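PDB 2WSM: hydrogenase expression/formation protein (HypB) from Archaeoglobus fulgidus, which is a hydrogenase maturation factor that binds GTP, nickel and zinc, and probably hydrolyses GTP to support nickel insertion. Local coordinates for residues E23-S28 / G129-V134; H101-F106 / D110-E115. All blocks are in the same frame, centred on the assembly; numbering follows the deposited sequence.

Contact 1. Residues E23-S28 / G129-V134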
loop_
_atom_site.group_PDB
_atom_site.type_symbol
_atom_site.label_atom_id
_atom_site.label_comp_id
_atom_site.label_asym_id
_atom_site.label_seq_id
_atom_site.Cartn_x
_atom_site.Cartn_y
_atom_site.Cartn_z
ATOM N N GLU A 23 9.192 -3.315 -22.275
ATOM C CA GLU A 23 9.713 -3.489 -23.631
ATOM C C GLU A 23 10.718 -2.400 -23.989
ATOM O O GLU A 23 11.770 -2.688 -24.558
ATOM C CB GLU A 23 8.577 -3.540 -24.655
ATOM C CG GLU A 23 9.036 -3.674 -26.109
ATOM C CD GLU A 23 10.140 -4.710 -26.314
ATOM O OE1 GLU A 23 10.279 -5.635 -25.489
ATOM O OE2 GLU A 23 10.880 -4.594 -27.317
ATOM N N ALA A 24 10.395 -1.153 -23.647
ATOM C CA ALA A 24 11.282 -0.038 -23.937
ATOM C C ALA A 24 12.607 -0.228 -23.218
ATOM O O ALA A 24 13.671 -0.033 -23.800
ATOM C CB ALA A 24 10.634 1.285 -23.532
ATOM N N LEU A 25 12.538 -0.630 -21.953
ATOM C CA LEU A 25 13.740 -0.940 -21.189
ATOM C C LEU A 25 14.537 -2.076 -21.829
ATOM O O LEU A 25 15.768 -2.097 -21.768
ATOM C CB LEU A 25 13.376 -1.301 -19.748
ATOM C CG LEU A 25 12.951 -0.148 -18.839
ATOM C CD1 LEU A 25 12.190 -0.675 -17.635
ATOM C CD2 LEU A 25 14.172 0.663 -18.402
ATOM N N ARG A 26 13.830 -3.028 -22.426
ATOM C CA ARG A 26 14.476 -4.153 -23.088
ATOM C C ARG A 26 15.152 -3.695 -24.377
ATOM O O ARG A 26 16.257 -4.130 -24.696
ATOM C CB ARG A 26 13.467 -5.258 -23.394
ATOM C CG ARG A 26 14.106 -6.597 -23.758
ATOM C CD ARG A 26 13.118 -7.495 -24.491
ATOM N NE ARG A 26 12.644 -6.850 -25.711
ATOM C CZ ARG A 26 13.318 -6.847 -26.859
ATOM N NH1 ARG A 26 14.486 -7.475 -26.947
ATOM N NH2 ARG A 26 12.824 -6.220 -27.919
ATOM N N GLU A 27 14.491 -2.811 -25.113
ATOM C CA GLU A 27 15.054 -2.303 -26.360
ATOM C C GLU A 27 16.380 -1.573 -26.146
ATOM O O GLU A 27 17.271 -1.625 -26.997
ATOM C CB GLU A 27 14.066 -1.372 -27.060
ATOM C CG GLU A 27 12.712 -2.004 -27.364
ATOM C CD GLU A 27 11.792 -1.060 -28.129
ATOM O OE1 GLU A 27 12.311 -0.113 -28.764
ATOM O OE2 GLU A 27 10.556 -1.261 -28.096
ATOM N N SER A 28 16.515 -0.892 -25.014
ATOM C CA SER A 28 17.718 -0.108 -24.770
ATOM C C SER A 28 18.772 -0.883 -23.987
ATOM O O SER A 28 19.932 -0.484 -23.949
ATOM C CB SER A 28 17.383 1.213 -24.069
ATOM O OG SER A 28 16.974 1.008 -22.726
ATOM N N GLY A 129 7.278 -1.793 -14.527
ATOM C CA GLY A 129 7.916 -2.319 -15.717
ATOM C C GLY A 129 9.363 -2.636 -15.416
ATOM O O GLY A 129 10.164 -2.882 -16.319
ATOM N N GLU A 130 9.689 -2.637 -14.127
ATOM C CA GLU A 130 11.058 -2.825 -13.658
ATOM C C GLU A 130 11.586 -4.262 -13.776
ATOM O O GLU A 130 10.822 -5.220 -13.832
ATOM C CB GLU A 130 11.176 -2.350 -12.206
ATOM C CG GLU A 130 10.502 -3.246 -11.194
ATOM C CD GLU A 130 9.032 -2.917 -10.973
ATOM O OE1 GLU A 130 8.522 -3.211 -9.878
ATOM O OE2 GLU A 130 8.378 -2.375 -11.882
ATOM N N ASN A 131 12.907 -4.384 -13.811
ATOM C CA ASN A 131 13.597 -5.673 -13.790
ATOM C C ASN A 131 13.673 -6.304 -12.387
ATOM O O ASN A 131 13.522 -7.516 -12.233
ATOM C CB ASN A 131 15.022 -5.525 -14.348
ATOM C CG ASN A 131 15.052 -4.941 -15.750
ATOM O OD1 ASN A 131 14.602 -3.813 -15.985
ATOM N ND2 ASN A 131 15.598 -5.703 -16.693
ATOM N N TYR A 132 13.930 -5.485 -11.371
ATOM C CA TYR A 132 14.081 -5.976 -10.004
ATOM C C TYR A 132 13.452 -5.059 -8.963
ATOM O O TYR A 132 13.379 -3.849 -9.138
ATOM C CB TYR A 132 15.561 -6.192 -9.665
ATOM C CG TYR A 132 16.225 -7.165 -10.598
ATOM C CD1 TYR A 132 16.814 -6.728 -11.781
ATOM C CD2 TYR A 132 16.242 -8.525 -10.315
ATOM C CE1 TYR A 132 17.408 -7.617 -12.652
ATOM C CE2 TYR A 132 16.834 -9.428 -11.180
ATOM C CZ TYR A 132 17.414 -8.964 -12.349
ATOM O OH TYR A 132 18.010 -9.847 -13.216
ATOM N N ARG A 133 13.011 -5.660 -7.869
ATOM C CA ARG A 133 12.422 -4.924 -6.768
ATOM C C ARG A 133 13.326 -5.034 -5.546
ATOM O O ARG A 133 13.717 -6.128 -5.140
ATOM C CB ARG A 133 11.041 -5.491 -6.441
ATOM C CG ARG A 133 9.926 -5.035 -7.377
ATOM C CD ARG A 133 9.124 -6.218 -7.926
ATOM N NE ARG A 133 9.721 -6.678 -9.180
ATOM C CZ ARG A 133 9.185 -6.493 -10.385
ATOM N NH1 ARG A 133 8.010 -5.886 -10.514
ATOM N NH2 ARG A 133 9.816 -6.937 -11.462
ATOM N N VAL A 134 13.663 -3.893 -4.968
ATOM C CA VAL A 134 14.381 -3.880 -3.711
ATOM C C VAL A 134 13.500 -3.219 -2.655
ATOM O O VAL A 134 12.824 -2.217 -2.920
ATOM C CB VAL A 134 15.745 -3.166 -3.838
ATOM C CG1 VAL A 134 16.455 -3.112 -2.490
ATOM C CG2 VAL A 134 16.620 -3.889 -4.860
#
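L25 points from helix 12-28 toward G129, and one methyl branch makes the closest approach: L25 CD1 lies 3.3 Å from G129 O. Since chi1 is -74°, CG stands anti to the carbonyl carbon of L25 and the branch is carried out from the helix toward the 129-131 turn. The same methyl approaches the N131 amide only loosely, L25 CD1 lying 4.3 Å from N131 OD1. That oxygen already accepts a hydrogen bond from the backbone N of A32, so the leucine faces a polar group whose orientation is set by strand 31-37. G129 itself has phi 103°, a conformation in which a CB would be pressed against the carbonyl oxygen of the preceding residue. No hydrogen bond joins the two segments, and the buried surface is a modest 92 Å². The contact brings the end of the N-terminal helix against the approach to strand 132-138 in the parallel sheet of this P-loop G3E GTPase; L25 also touches A32 in the neighbouring strand 31-37 and T30 in the loop just before it. The charged side chains take no part in the contact and pair chiefly within their own segments. On the helix, R26 grips E23 side-on: R26 NE donates almost straight (175°) to E23 OE1 at 2.7 Å, and R26 NH2 reaches E23 OE2 at 2.6 Å. Both carboxylate oxygens use their syn lone pairs. R133 instead lays one face over E130 CG, 3.5 Å above its plane, while R133 NH1 forms a salt bridge with E130 OE1 at 2.8 Å. N34 ND2 is a second partner of E130 OE1.

Contact 2. Residues H101-F106 / D110-E115; sequences HRLKKF and DLLLIE
L112 meets F106 and L103 where the chain returns to the parallel sheet of the P-loop NTPase fold, in the beta-alpha-beta crossover that runs from strand 82-85 through helix 96-100 to strand 111-118. Within 101-106 the backbone turns tightly, F106 N donating to L103 O at 2.9 Å, and this holds the two contributing residues close together. Both F106 and L112 also touch M63 of strand 60-64, the strand that the crossover passes; all three touching residues are buried. L112 holds a chi1 of 179°, its CG pointing opposite the main-chain nitrogen, and so extends from the strand and offers one methyl to each partner. The first interaction is CH-pi: L112 CD1 sits over one face of the F106 ring, 4.1 Å from its centroid and 28° off the normal. The side chains cross at about a right angle, which brings a single methyl, rather than the length of the leucine, onto the ring. On the opposite face lies K105 CG, offset toward the rim. The second is aliphatic: L103 and L112 also cross at about a right angle, with L103 CD2 3.5 Å from L112 CD2.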
loop_
_atom_site.group_PDB
_atom_site.type_symbol
_atom_site.label_atom_id
_atom_site.label_comp_id
_atom_site.label_asym_id
_atom_site.label_seq_id
_atom_site.Cartn_x
_atom_site.Cartn_y
_atom_site.Cartn_z
ATOM N N HIS A 101 6.610 8.402 -19.898
ATOM C CA HIS A 101 7.203 9.415 -20.775
ATOM C C HIS A 101 8.599 9.841 -20.338
ATOM O O HIS A 101 9.232 10.665 -20.999
ATOM C CB HIS A 101 6.322 10.667 -20.846
ATOM C CG HIS A 101 4.889 10.383 -21.165
ATOM N ND1 HIS A 101 4.468 9.993 -22.418
ATOM C CD2 HIS A 101 3.776 10.448 -20.396
ATOM C CE1 HIS A 101 3.158 9.820 -22.406
ATOM N NE2 HIS A 101 2.714 10.090 -21.191
ATOM N N ARG A 102 9.078 9.301 -19.224
ATOM C CA ARG A 102 10.366 9.730 -18.683
ATOM C C ARG A 102 11.499 8.803 -19.101
ATOM O O ARG A 102 12.656 9.206 -19.168
ATOM C CB ARG A 102 10.296 9.825 -17.159
ATOM C CG ARG A 102 9.262 10.831 -16.636
ATOM C CD ARG A 102 9.748 12.265 -16.804
ATOM N NE ARG A 102 9.522 12.764 -18.155
ATOM C CZ ARG A 102 10.286 13.665 -18.761
ATOM N NH1 ARG A 102 9.990 14.051 -19.994
ATOM N NH2 ARG A 102 11.355 14.169 -18.148
ATOM N N LEU A 103 11.151 7.554 -19.385
ATOM C CA LEU A 103 12.134 6.525 -19.693
ATOM C C LEU A 103 13.064 6.869 -20.857
ATOM O O LEU A 103 14.238 6.500 -20.843
ATOM C CB LEU A 103 11.429 5.191 -19.953
ATOM C CG LEU A 103 10.862 4.544 -18.689
ATOM C CD1 LEU A 103 10.172 3.229 -19.000
ATOM C CD2 LEU A 103 11.984 4.335 -17.686
ATOM N N LYS A 104 12.548 7.574 -21.860
ATOM C CA LYS A 104 13.349 7.889 -23.046
ATOM C C LYS A 104 14.606 8.694 -22.700
ATOM O O LYS A 104 15.694 8.418 -23.209
ATOM C CB LYS A 104 12.503 8.613 -24.097
ATOM C CG LYS A 104 11.134 7.968 -24.315
ATOM C CD LYS A 104 10.489 8.390 -25.632
ATOM C CE LYS A 104 11.120 7.665 -26.818
ATOM N NZ LYS A 104 10.380 7.900 -28.092
ATOM N N LYS A 105 14.452 9.677 -21.818
ATOM C CA LYS A 105 15.574 10.486 -21.367
ATOM C C LYS A 105 16.647 9.614 -20.723
ATOM O O LYS A 105 17.814 9.987 -20.679
ATOM C CB LYS A 105 15.091 11.560 -20.394
ATOM C CG LYS A 105 16.157 12.112 -19.442
ATOM C CD LYS A 105 15.571 13.213 -18.552
ATOM C CE LYS A 105 16.485 13.558 -17.384
ATOM N NZ LYS A 105 17.318 14.764 -17.637
ATOM N N PHE A 106 16.252 8.438 -20.247
ATOM C CA PHE A 106 17.188 7.535 -19.587
ATOM C C PHE A 106 17.578 6.315 -20.442
ATOM O O PHE A 106 18.214 5.384 -19.951
ATOM C CB PHE A 106 16.627 7.084 -18.239
ATOM C CG PHE A 106 16.468 8.199 -17.242
ATOM C CD1 PHE A 106 15.269 8.883 -17.132
ATOM C CD2 PHE A 106 17.515 8.554 -16.406
ATOM C CE1 PHE A 106 15.120 9.907 -16.213
ATOM C CE2 PHE A 106 17.373 9.576 -15.484
ATOM C CZ PHE A 106 16.175 10.254 -15.387
ATOM N N ASP A 110 22.811 2.313 -18.398
ATOM C CA ASP A 110 22.864 0.871 -18.199
ATOM C C ASP A 110 21.939 0.495 -17.055
ATOM O O ASP A 110 21.269 -0.533 -17.085
ATOM C CB ASP A 110 24.290 0.427 -17.857
ATOM C CG ASP A 110 25.306 0.914 -18.867
ATOM O OD1 ASP A 110 24.957 0.998 -20.064
ATOM O OD2 ASP A 110 26.448 1.215 -18.459
ATOM N N LEU A 111 21.905 1.352 -16.047
ATOM C CA LEU A 111 21.190 1.064 -14.819
ATOM C C LEU A 111 20.340 2.265 -14.430
ATOM O O LEU A 111 20.854 3.377 -14.295
ATOM C CB LEU A 111 22.196 0.738 -13.712
ATOM C CG LEU A 111 21.670 0.478 -12.299
ATOM C CD1 LEU A 111 20.906 -0.834 -12.251
ATOM C CD2 LEU A 111 22.825 0.474 -11.304
ATOM N N LEU A 112 19.041 2.033 -14.267
ATOM C CA LEU A 112 18.106 3.062 -13.843
ATOM C C LEU A 112 17.574 2.784 -12.437
ATOM O O LEU A 112 16.784 1.851 -12.225
ATOM C CB LEU A 112 16.931 3.144 -14.813
ATOM C CG LEU A 112 15.862 4.180 -14.462
ATOM C CD1 LEU A 112 16.450 5.580 -14.463
ATOM C CD2 LEU A 112 14.710 4.088 -15.439
ATOM N N LEU A 113 18.008 3.596 -11.483
ATOM C CA LEU A 113 17.588 3.444 -10.093
ATOM C C LEU A 113 16.320 4.247 -9.811
ATOM O O LEU A 113 16.318 5.476 -9.882
ATOM C CB LEU A 113 18.724 3.847 -9.154
ATOM C CG LEU A 113 19.972 2.984 -9.374
ATOM C CD1 LEU A 113 21.176 3.489 -8.579
ATOM C CD2 LEU A 113 19.684 1.528 -9.060
ATOM N N ILE A 114 15.237 3.540 -9.510
ATOM C CA ILE A 114 13.947 4.174 -9.294
ATOM C C ILE A 114 13.538 4.147 -7.824
ATOM O O ILE A 114 13.189 3.097 -7.265
ATOM C CB ILE A 114 12.845 3.523 -10.143
ATOM C CG1 ILE A 114 13.263 3.479 -11.619
ATOM C CG2 ILE A 114 11.534 4.272 -9.972
ATOM C CD1 ILE A 114 12.178 2.961 -12.555
ATOM N N GLU A 115 13.577 5.320 -7.209
ATOM C CA GLU A 115 13.201 5.466 -5.816
ATOM C C GLU A 115 11.696 5.686 -5.660
ATOM O O GLU A 115 11.150 6.727 -6.039
ATOM C CB GLU A 115 13.983 6.622 -5.190
ATOM C CG GLU A 115 13.659 6.850 -3.732
ATOM C CD GLU A 115 14.187 8.172 -3.235
ATOM O OE1 GLU A 115 13.519 9.204 -3.473
ATOM O OE2 GLU A 115 15.269 8.180 -2.613
#

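Contacts 1 and 2 have centres 9 Å apart and nearest atoms about 4 Å apart, without touching. Strand 31-37 runs between their strands in the sheet: L112 of contact 2 makes backbone hydrogen bonds to V31 and V33, whereas N131 and Y132 of contact 1 bond to A32, and Y132 and V134 to N34. T30, just before that strand, is touched by both L25 and L112. Along the chain, contact 2 is nested within the loop that contact 1 closes. Strand 31-37 leads into a probable P-loop that includes G37, G42, K43 and T44; E115, at the end of the 110-115 segment, hydrogen-bonds T44, placing contact 2's strand beside the presumed nucleotide site.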